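Local coordinates for protein ribonuclease H (Uncultured organism, PDB 4IBN) that probably cleaves the RNA strand of RNA-DNA hybrids endonucleolytically with the help of magnesium, as a type 1 RNase H carrying an atypical DEDN active-site motif, at residues V75-A78 with F79-I82; I100-G103 with M104-W107; E181-A184 with A185-S188. One frame throughout, in Å; residues are numbered along the deposited sequence.

Contact 1: residues V75-A78 with F79-I82; sequences VIEA and FRAI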
ATOM      1  N   VAL A  75       3.228  -0.687  -1.521  1.00 17.44           N
ATOM      2  CA  VAL A  75       2.953   0.346  -2.499  1.00 16.66           C
ATOM      3  C   VAL A  75       3.203  -0.119  -3.920  1.00 19.11           C
ATOM      4  O   VAL A  75       2.395   0.032  -4.773  1.00 18.17           O
ATOM      5  CB  VAL A  75       3.848   1.547  -2.281  1.00 16.13           C
ATOM      6  CG1 VAL A  75       3.605   2.614  -3.357  1.00 19.48           C
ATOM      7  CG2 VAL A  75       3.602   2.125  -0.973  1.00 16.91           C
ATOM      8  N   ILE A  76       4.359  -0.693  -4.151  1.00 16.67           N
ATOM      9  CA  ILE A  76       4.681  -1.089  -5.483  1.00 16.48           C
ATOM     10  C   ILE A  76       3.723  -2.092  -6.044  1.00 19.96           C
ATOM     11  O   ILE A  76       3.261  -1.963  -7.121  1.00 19.87           O
ATOM     12  CB  ILE A  76       6.057  -1.712  -5.523  1.00 18.28           C
ATOM     13  CG1 ILE A  76       7.105  -0.708  -5.144  1.00 18.25           C
ATOM     14  CG2 ILE A  76       6.362  -2.285  -6.860  1.00 21.01           C
ATOM     15  CD1 ILE A  76       8.449  -1.332  -4.778  1.00 19.89           C
ATOM     16  N   GLU A  77       3.424  -3.105  -5.276  1.00 18.06           N
ATOM     17  CA  GLU A  77       2.508  -4.099  -5.752  1.00 21.02           C
ATOM     18  C   GLU A  77       1.126  -3.540  -6.020  1.00 20.26           C
ATOM     19  O   GLU A  77       0.479  -3.948  -6.940  1.00 21.43           O
ATOM     20  CB  GLU A  77       2.424  -5.302  -4.828  1.00 22.14           C
ATOM     21  CG  GLU A  77       3.671  -6.049  -4.745  1.00 24.11           C
ATOM     22  CD  GLU A  77       4.151  -6.599  -6.065  1.00 31.16           C
ATOM     23  OE1 GLU A  77       3.355  -7.076  -6.817  1.00 32.70           O
ATOM     24  OE2 GLU A  77       5.348  -6.575  -6.320  1.00 36.31           O
ATOM     25  N   ALA A  78       0.675  -2.639  -5.184  1.00 18.25           N
ATOM     26  CA  ALA A  78      -0.638  -2.068  -5.364  1.00 19.33           C
ATOM     27  C   ALA A  78      -0.771  -1.278  -6.632  1.00 18.59           C
ATOM     28  O   ALA A  78      -1.666  -1.449  -7.362  1.00 20.33           O
ATOM     29  CB  ALA A  78      -0.961  -1.147  -4.204  1.00 21.60           C
ATOM     30  N   PHE A  79       0.148  -0.380  -6.825  1.00 18.42           N
ATOM     31  CA  PHE A  79       0.142   0.456  -7.984  1.00 18.09           C
ATOM     32  C   PHE A  79       0.461  -0.269  -9.277  1.00 22.55           C
ATOM     33  O   PHE A  79       0.054   0.146 -10.331  1.00 22.74           O
ATOM     34  CB  PHE A  79       0.978   1.699  -7.763  1.00 18.66           C
ATOM     35  CG  PHE A  79       0.317   2.693  -6.885  1.00 18.56           C
ATOM     36  CD1 PHE A  79      -0.550   3.588  -7.389  1.00 18.29           C
ATOM     37  CD2 PHE A  79       0.524   2.693  -5.554  1.00 19.10           C
ATOM     38  CE1 PHE A  79      -1.146   4.442  -6.598  1.00 19.09           C
ATOM     39  CE2 PHE A  79      -0.094   3.545  -4.763  1.00 17.83           C
ATOM     40  CZ  PHE A  79      -0.931   4.415  -5.277  1.00 19.49           C
ATOM     41  N   ARG A  80       1.283  -1.284  -9.205  1.00 21.29           N
ATOM     42  CA  ARG A  80       1.509  -2.093 -10.377  1.00 25.00           C
ATOM     43  C   ARG A  80       0.254  -2.848 -10.828  1.00 26.55           C
ATOM     44  O   ARG A  80      -0.047  -2.910 -11.968  1.00 27.11           O
ATOM     45  CB  ARG A  80       2.670  -3.068 -10.170  1.00 25.02           C
ATOM     46  CG  ARG A  80       4.009  -2.451 -10.406  1.00 27.72           C
ATOM     47  CD  ARG A  80       5.161  -3.398 -10.111  1.00 26.76           C
ATOM     48  NE  ARG A  80       6.424  -2.706 -10.143  1.00 29.72           N
ATOM     49  CZ  ARG A  80       7.555  -3.230  -9.756  1.00 30.08           C
ATOM     50  NH1 ARG A  80       7.567  -4.446  -9.301  1.00 29.53           N
ATOM     51  NH2 ARG A  80       8.652  -2.514  -9.814  1.00 33.88           N
ATOM     52  N   ALA A  81      -0.470  -3.413  -9.895  1.00 24.57           N
ATOM     53  CA  ALA A  81      -1.660  -4.116 -10.256  1.00 26.64           C
ATOM     54  C   ALA A  81      -2.700  -3.218 -10.888  1.00 28.74           C
ATOM     55  O   ALA A  81      -3.256  -3.543 -11.895  1.00 26.52           O
ATOM     56  CB  ALA A  81      -2.209  -4.740  -9.124  1.00 28.20           C
ATOM     57  N   ILE A  82      -2.961  -2.086 -10.296  1.00 26.19           N
ATOM     58  CA  ILE A  82      -3.950  -1.206 -10.901  1.00 26.26           C
ATOM     59  C   ILE A  82      -3.492  -0.544 -12.179  1.00 28.73           C
ATOM     60  O   ILE A  82      -4.282  -0.124 -12.967  1.00 27.43           O
ATOM     61  CB  ILE A  82      -4.556  -0.200  -9.940  1.00 26.99           C
ATOM     62  CG1 ILE A  82      -3.582   0.877  -9.662  1.00 26.76           C
ATOM     63  CG2 ILE A  82      -5.005  -0.872  -8.677  1.00 25.20           C
ATOM     64  CD1 ILE A  82      -4.131   1.934  -8.870  1.00 34.60           C
TER

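Contact 2: residues I100-G103 with M104-W107; sequences IVDG and MTRW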
ATOM      1  N   ILE A 100       5.832   5.179   4.809  1.00 17.16           N
ATOM      2  CA  ILE A 100       5.280   5.423   3.480  1.00 15.74           C
ATOM      3  C   ILE A 100       4.615   6.791   3.346  1.00 15.97           C
ATOM      4  O   ILE A 100       4.860   7.475   2.432  1.00 19.50           O
ATOM      5  CB  ILE A 100       4.231   4.372   3.094  1.00 15.53           C
ATOM      6  CG1 ILE A 100       4.855   2.990   3.006  1.00 17.66           C
ATOM      7  CG2 ILE A 100       3.545   4.729   1.823  1.00 15.78           C
ATOM      8  CD1 ILE A 100       6.036   2.905   2.187  1.00 21.46           C
ATOM      9  N   VAL A 101       3.769   7.145   4.294  1.00 16.36           N
ATOM     10  CA  VAL A 101       3.049   8.380   4.164  1.00 16.64           C
ATOM     11  C   VAL A 101       3.951   9.613   4.185  1.00 18.15           C
ATOM     12  O   VAL A 101       3.799  10.505   3.401  1.00 16.94           O
ATOM     13  CB  VAL A 101       1.977   8.530   5.277  1.00 15.12           C
ATOM     14  CG1 VAL A 101       1.297   9.806   5.189  1.00 17.98           C
ATOM     15  CG2 VAL A 101       1.010   7.458   5.192  1.00 18.01           C
ATOM     16  N   ASP A 102       4.844   9.679   5.155  1.00 16.58           N
ATOM     17  CA  ASP A 102       5.790  10.764   5.219  1.00 17.05           C
ATOM     18  C   ASP A 102       6.803  10.711   4.063  1.00 19.75           C
ATOM     19  O   ASP A 102       7.237  11.696   3.586  1.00 19.16           O
ATOM     20  CB  ASP A 102       6.483  10.832   6.563  1.00 18.25           C
ATOM     21  CG  ASP A 102       5.549  11.133   7.687  1.00 15.70           C
ATOM     22  OD1 ASP A 102       4.583  11.830   7.483  1.00 20.48           O
ATOM     23  OD2 ASP A 102       5.842  10.684   8.767  1.00 20.26           O
ATOM     24  N   GLY A 103       7.203   9.527   3.674  1.00 17.14           N
ATOM     25  CA  GLY A 103       8.100   9.434   2.549  1.00 19.44           C
ATOM     26  C   GLY A 103       7.499   9.922   1.263  1.00 20.37           C
ATOM     27  O   GLY A 103       8.113  10.630   0.555  1.00 19.09           O
ATOM     28  N   MET A 104       6.283   9.509   0.974  1.00 20.06           N
ATOM     29  CA  MET A 104       5.630   9.953  -0.241  1.00 19.35           C
ATOM     30  C   MET A 104       5.241  11.412  -0.270  1.00 19.32           C
ATOM     31  O   MET A 104       5.091  11.965  -1.295  1.00 20.69           O
ATOM     32  CB  MET A 104       4.438   9.096  -0.588  1.00 18.62           C
ATOM     33  CG  MET A 104       4.821   7.716  -0.863  1.00 19.16           C
ATOM     34  SD  MET A 104       5.676   7.617  -2.460  1.00 21.77           S
ATOM     35  CE  MET A 104       5.678   5.881  -2.770  1.00 25.66           C
ATOM     36  N   THR A 105       4.965  11.969   0.882  1.00 18.28           N
ATOM     37  CA  THR A 105       4.533  13.334   0.924  1.00 18.33           C
ATOM     38  C   THR A 105       5.636  14.313   1.160  1.00 19.49           C
ATOM     39  O   THR A 105       5.485  15.470   0.876  1.00 20.13           O
ATOM     40  CB  THR A 105       3.478  13.595   2.014  1.00 17.53           C
ATOM     41  OG1 THR A 105       3.946  13.206   3.286  1.00 19.27           O
ATOM     42  CG2 THR A 105       2.197  12.876   1.696  1.00 18.43           C
ATOM     43  N   ARG A 106       6.706  13.841   1.772  1.00 18.16           N
ATOM     44  CA  ARG A 106       7.845  14.672   2.101  1.00 20.25           C
ATOM     45  C   ARG A 106       9.195  14.155   1.680  1.00 20.91           C
ATOM     46  O   ARG A 106       9.865  14.763   0.957  1.00 23.72           O
ATOM     47  CB  ARG A 106       7.898  14.937   3.593  1.00 21.85           C
ATOM     48  CG  ARG A 106       6.793  15.697   4.122  1.00 21.32           C
ATOM     49  CD  ARG A 106       6.894  15.885   5.625  1.00 28.40           C
ATOM     50  NE  ARG A 106       5.751  16.605   6.116  1.00 34.39           N
ATOM     51  CZ  ARG A 106       5.783  17.877   6.454  1.00 33.70           C
ATOM     52  NH1 ARG A 106       6.912  18.552   6.402  1.00 31.37           N
ATOM     53  NH2 ARG A 106       4.682  18.459   6.874  1.00 36.88           N
ATOM     54  N   TRP A 107       9.595  13.018   2.193  1.00 19.10           N
ATOM     55  CA  TRP A 107      10.971  12.610   2.056  1.00 19.41           C
ATOM     56  C   TRP A 107      11.461  12.391   0.618  1.00 19.84           C
ATOM     57  O   TRP A 107      12.558  12.690   0.345  1.00 21.60           O
ATOM     58  CB  TRP A 107      11.264  11.389   2.911  1.00 20.05           C
ATOM     59  CG  TRP A 107      10.817  11.426   4.308  1.00 24.07           C
ATOM     60  CD1 TRP A 107      10.586  12.488   5.073  1.00 27.06           C
ATOM     61  CD2 TRP A 107      10.570  10.300   5.114  1.00 27.07           C
ATOM     62  NE1 TRP A 107      10.185  12.104   6.314  1.00 32.79           N
ATOM     63  CE2 TRP A 107      10.173  10.744   6.353  1.00 28.23           C
ATOM     64  CE3 TRP A 107      10.653   8.950   4.899  1.00 40.52           C
ATOM     65  CZ2 TRP A 107       9.887   9.888   7.387  1.00 32.50           C
ATOM     66  CZ3 TRP A 107      10.319   8.085   5.941  1.00 32.45           C
ATOM     67  CH2 TRP A 107       9.956   8.568   7.152  1.00 39.56           C
TER
HETATM   68  O   HOH W   1       3.708  13.949   5.806  1.00 30.50           O

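Contact 3: residues E181-A184 with A185-S188; sequences EEWA and ARVS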
ATOM      1  N   GLU A 181     -14.898 -10.264   2.947  1.00 19.24           N
ATOM      2  CA  GLU A 181     -16.203 -10.511   3.490  1.00 22.16           C
ATOM      3  C   GLU A 181     -16.250 -11.730   4.387  1.00 19.12           C
ATOM      4  O   GLU A 181     -16.924 -11.746   5.340  1.00 21.98           O
ATOM      5  CB  GLU A 181     -17.218 -10.583   2.364  1.00 22.86           C
ATOM      6  CG  GLU A 181     -17.521  -9.203   1.791  1.00 29.16           C
ATOM      7  CD  GLU A 181     -16.488  -8.711   0.760  1.00 32.50           C
ATOM      8  OE1 GLU A 181     -15.575  -9.455   0.407  1.00 37.29           O
ATOM      9  OE2 GLU A 181     -16.645  -7.587   0.285  1.00 30.36           O
ATOM     10  N   GLU A 182     -15.563 -12.764   3.997  1.00 20.82           N
ATOM     11  CA  GLU A 182     -15.491 -13.950   4.812  1.00 20.57           C
ATOM     12  C   GLU A 182     -14.736 -13.663   6.118  1.00 20.44           C
ATOM     13  O   GLU A 182     -15.139 -14.054   7.152  1.00 22.94           O
ATOM     14  CB  GLU A 182     -14.897 -15.111   4.025  1.00 23.62           C
ATOM     15  CG  GLU A 182     -15.721 -15.567   2.816  1.00 28.61           C
ATOM     16  CD  GLU A 182     -17.003 -16.381   3.158  1.00 42.01           C
ATOM     17  OE1 GLU A 182     -17.316 -16.674   4.323  1.00 45.20           O
ATOM     18  OE2 GLU A 182     -17.722 -16.755   2.231  1.00 48.07           O
ATOM     19  N   TRP A 183     -13.653 -12.919   6.037  1.00 19.53           N
ATOM     20  CA  TRP A 183     -12.899 -12.562   7.221  1.00 18.78           C
ATOM     21  C   TRP A 183     -13.767 -11.744   8.199  1.00 18.92           C
ATOM     22  O   TRP A 183     -13.697 -11.882   9.364  1.00 17.49           O
ATOM     23  CB  TRP A 183     -11.645 -11.742   6.827  1.00 19.26           C
ATOM     24  CG  TRP A 183     -10.841 -11.160   7.952  1.00 18.93           C
ATOM     25  CD1 TRP A 183      -9.840 -11.743   8.618  1.00 18.51           C
ATOM     26  CD2 TRP A 183     -10.965  -9.857   8.493  1.00 21.02           C
ATOM     27  NE1 TRP A 183      -9.349 -10.926   9.561  1.00 20.40           N
ATOM     28  CE2 TRP A 183     -10.021  -9.739   9.495  1.00 21.69           C
ATOM     29  CE3 TRP A 183     -11.769  -8.765   8.210  1.00 19.91           C
ATOM     30  CZ2 TRP A 183      -9.884  -8.596  10.212  1.00 18.50           C
ATOM     31  CZ3 TRP A 183     -11.640  -7.672   8.930  1.00 20.05           C
ATOM     32  CH2 TRP A 183     -10.692  -7.565   9.906  1.00 19.73           C
ATOM     33  N   ALA A 184     -14.546 -10.851   7.643  1.00 17.27           N
ATOM     34  CA  ALA A 184     -15.350  -9.933   8.426  1.00 20.06           C
ATOM     35  C   ALA A 184     -16.362 -10.665   9.263  1.00 18.89           C
ATOM     36  O   ALA A 184     -16.769 -10.211  10.270  1.00 23.36           O
ATOM     37  CB  ALA A 184     -16.035  -8.940   7.563  1.00 18.28           C
ATOM     38  N   ALA A 185     -16.769 -11.799   8.774  1.00 19.87           N
ATOM     39  CA  ALA A 185     -17.769 -12.595   9.447  1.00 21.55           C
ATOM     40  C   ALA A 185     -17.225 -13.593  10.466  1.00 22.24           C
ATOM     41  O   ALA A 185     -17.976 -14.265  11.097  1.00 24.51           O
ATOM     42  CB  ALA A 185     -18.589 -13.298   8.450  1.00 21.36           C
ATOM     43  N   ARG A 186     -15.924 -13.697  10.584  1.00 19.81           N
ATOM     44  CA  ARG A 186     -15.342 -14.601  11.539  1.00 21.57           C
ATOM     45  C   ARG A 186     -15.657 -14.165  12.940  1.00 24.10           C
ATOM     46  O   ARG A 186     -15.771 -13.023  13.202  1.00 23.85           O
ATOM     47  CB  ARG A 186     -13.836 -14.682  11.392  1.00 20.86           C
ATOM     48  CG  ARG A 186     -13.342 -15.441  10.223  1.00 23.84           C
ATOM     49  CD  ARG A 186     -11.833 -15.262   9.988  1.00 26.74           C
ATOM     50  NE  ARG A 186     -11.032 -15.314  11.194  1.00 28.58           N
ATOM     51  CZ  ARG A 186      -9.730 -15.130  11.227  1.00 32.98           C
ATOM     52  NH1 ARG A 186      -9.076 -14.892  10.117  1.00 29.58           N
ATOM     53  NH2 ARG A 186      -9.073 -15.222  12.357  1.00 34.22           N
ATOM     54  N   VAL A 187     -15.759 -15.125  13.845  1.00 25.13           N
ATOM     55  CA  VAL A 187     -16.032 -14.829  15.229  1.00 27.60           C
ATOM     56  C   VAL A 187     -14.929 -14.011  15.869  1.00 26.23           C
ATOM     57  O   VAL A 187     -15.185 -13.245  16.738  1.00 27.55           O
ATOM     58  CB  VAL A 187     -16.313 -16.046  16.076  1.00 27.31           C
ATOM     59  CG1 VAL A 187     -17.643 -16.513  15.847  1.00 35.62           C
ATOM     60  CG2 VAL A 187     -15.358 -17.104  15.834  1.00 28.99           C
ATOM     61  N   SER A 188     -13.707 -14.250  15.460  1.00 25.99           N
ATOM     62  CA  SER A 188     -12.616 -13.462  15.969  1.00 26.04           C
ATOM     63  C   SER A 188     -12.768 -12.007  15.559  1.00 27.02           C
ATOM     64  O   SER A 188     -12.490 -11.122  16.307  1.00 27.41           O
ATOM     65  CB  SER A 188     -11.252 -14.015  15.553  1.00 27.63           C
ATOM     66  OG  SER A 188     -11.071 -13.996  14.177  1.00 29.79           O
TER

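Contact 1: residues V75-A78 with F79-I82
Residues 75-78 and 79-82 are successive turns of one alpha helix: Val75, Ile76, Glu77 and Ala78 each accept an amide hydrogen from the residue four places on, Phe79 N reaching Val75 O at 3.1 Å with an almost linear N-H...O angle of 178°. The bond from Arg80 N to Ile76 O measures 3.0 Å. On the inward side, Val75 turns CG1 anti to its own backbone N (chi1 177°), which carries this methyl along the helix to Phe79 CD2 at 3.8 Å, the two side chains meeting aslant. Phe79 CD2 also comes to 3.3 Å from Val75 O, and this oxygen lies at the edge of the ring, in its plane, rather than over a face. A second pair runs side by side on the flank toward helix 126-136. The chain of Arg80 is extended from CG to NE (chi2 176°) and runs alongside Ile76, setting the guanidinium flat against Ile76 CG2, which sits 3.2 Å above the middle of the plane and 3.3 Å from Arg80 CZ. One face of the charged group is thus packed by a methyl, while Arg80 NH2 is salt-bridged to Glu131 of helix 126-136. Glu77 OE2 stays 4.3 Å from Arg80 NH1, beyond salt-bridge range. Val75, Phe79 and Ile82 also meet side chains of strand 90-95. Were the Phe79 ring cut back to an alanine, Val75 CG1 would probably lose its aromatic partner and a gap would be likely to open beside Val91 and Ala135. With Glu77 touching strand 53-62 as well, helix 67-82 is the sheet-packed helix of a beta-alpha-beta crossover joining parallel strands 53-62 and 90-95, part of the RNase H fold.

Contact 2: residues I100-G103 with M104-W107
With chi1 at 56°, Thr105 places OG1 between its backbone N and carbonyl carbon and aims it back at Val101 O, while chi1 of -48° in Trp107 folds the indole over Asp102 and Gly103. Val101 O consequently accepts two donors: Thr105 OG1 at 2.7 Å and Thr105 N at 3.1 Å, arriving from opposite faces of the carbonyl plane. Asp102 O is likewise doubly gripped, by Arg106 N at 2.9 Å and Trp107 N at 3.0 Å; the second bond spans five residues and marks a wider pi-type turn within helix 98-113. In the RNase H fold this helix follows strand 90-95, and here its inner side, including Ile100 and Met104, packs against helix 67-82 and against Trp143 of strand 140-145. On the outer side, one face of the Trp107 indole receives Asp102 CB, 3.6 Å from CZ2, and the backbone of Gly103, whose CA lies 3.5 Å from CE3; lacking a side chain, Gly103 lets the ring settle this close. The Asp102 carboxylate is salt-bridged through OD1 to Arg98, one turn earlier. OD1 also accepts from a water at 2.8 Å, and this water donates to Thr105 OG1 at 2.6 Å. Arg106 NE offers the same water only a weak bond, from the edge of the guanidinium.

Contact 3: residues E181-A184 with A185-S188
Ala185 meets Glu182 through its amide in the turn between helix 180-184 and helix 187-192, a helix-to-helix corner at the surface. Its N lies 3.2 Å from Glu182 O, an i to i+3 bond in which the donor stands above the carbonyl plane, and a weak i to i+4 bond of 3.4 Å runs from Ala185 N to Glu181 O. The turn thus shifts from alpha-helical to tighter bonding. Glu181 itself is turned toward another part of the protein, its OE2 salt-bridged to Arg55. Arg186 comes next and repeats the tighter pattern: its N donates to Trp183 O at 3.1 Å, again from above the carbonyl plane. Trp183 O accepts a second bond from Thr189 OG1, so this one oxygen ties both sides of the corner together. A psi of 150° makes Arg186 the extended break between the helices, and it occupies the N-cap position of the second. Arg186 CB passes 3.5 Å from Trp183 O. Farther out the side chain bends at chi3 (43°), and this turn of the guanidinium leaves Arg186 NH1 3.6 Å from Trp183 CD1; the guanidinium and indole planes stand 81° apart, and the approach is oblique. The indole of Trp183 is anchored against helix 153-168, where it meets His160 and stands edge-to-face with Tyr157, while Arg186 also touches His160. Ser188, in the first turn of the new helix, holds the guanidinium whose NH1 approaches Trp183 by its remaining nitrogens: Ser188 OG takes weak bonds from Arg186 NE at 3.3 Å and from Arg186 NH2 at 3.0 Å.

Contacts 1 and 2 belong to two helices, 67-82 and 98-113, that pack on each other, whereas contact 3 lies at the surface. The centres of contacts 1 and 2 are about 17 Å apart, yet the two touch: Val75 CG2 lies 3.8 Å from Ile100 CG2, and Val75 CG1 lies 3.9 Å from Met104 CE. Contact 1 is largely buried, and regular alpha-helical bonding accompanies its apolar packing. Contact 2 is half buried, its bonding widened by a pi-type turn and its outer side hydrated. Contact 3, its centre about 33 Å from that of contact 2 and across the chain's centre from it, joins two short helices through a turn of mainly i to i+3 bonds, with some weak bonds and an exposed arginine.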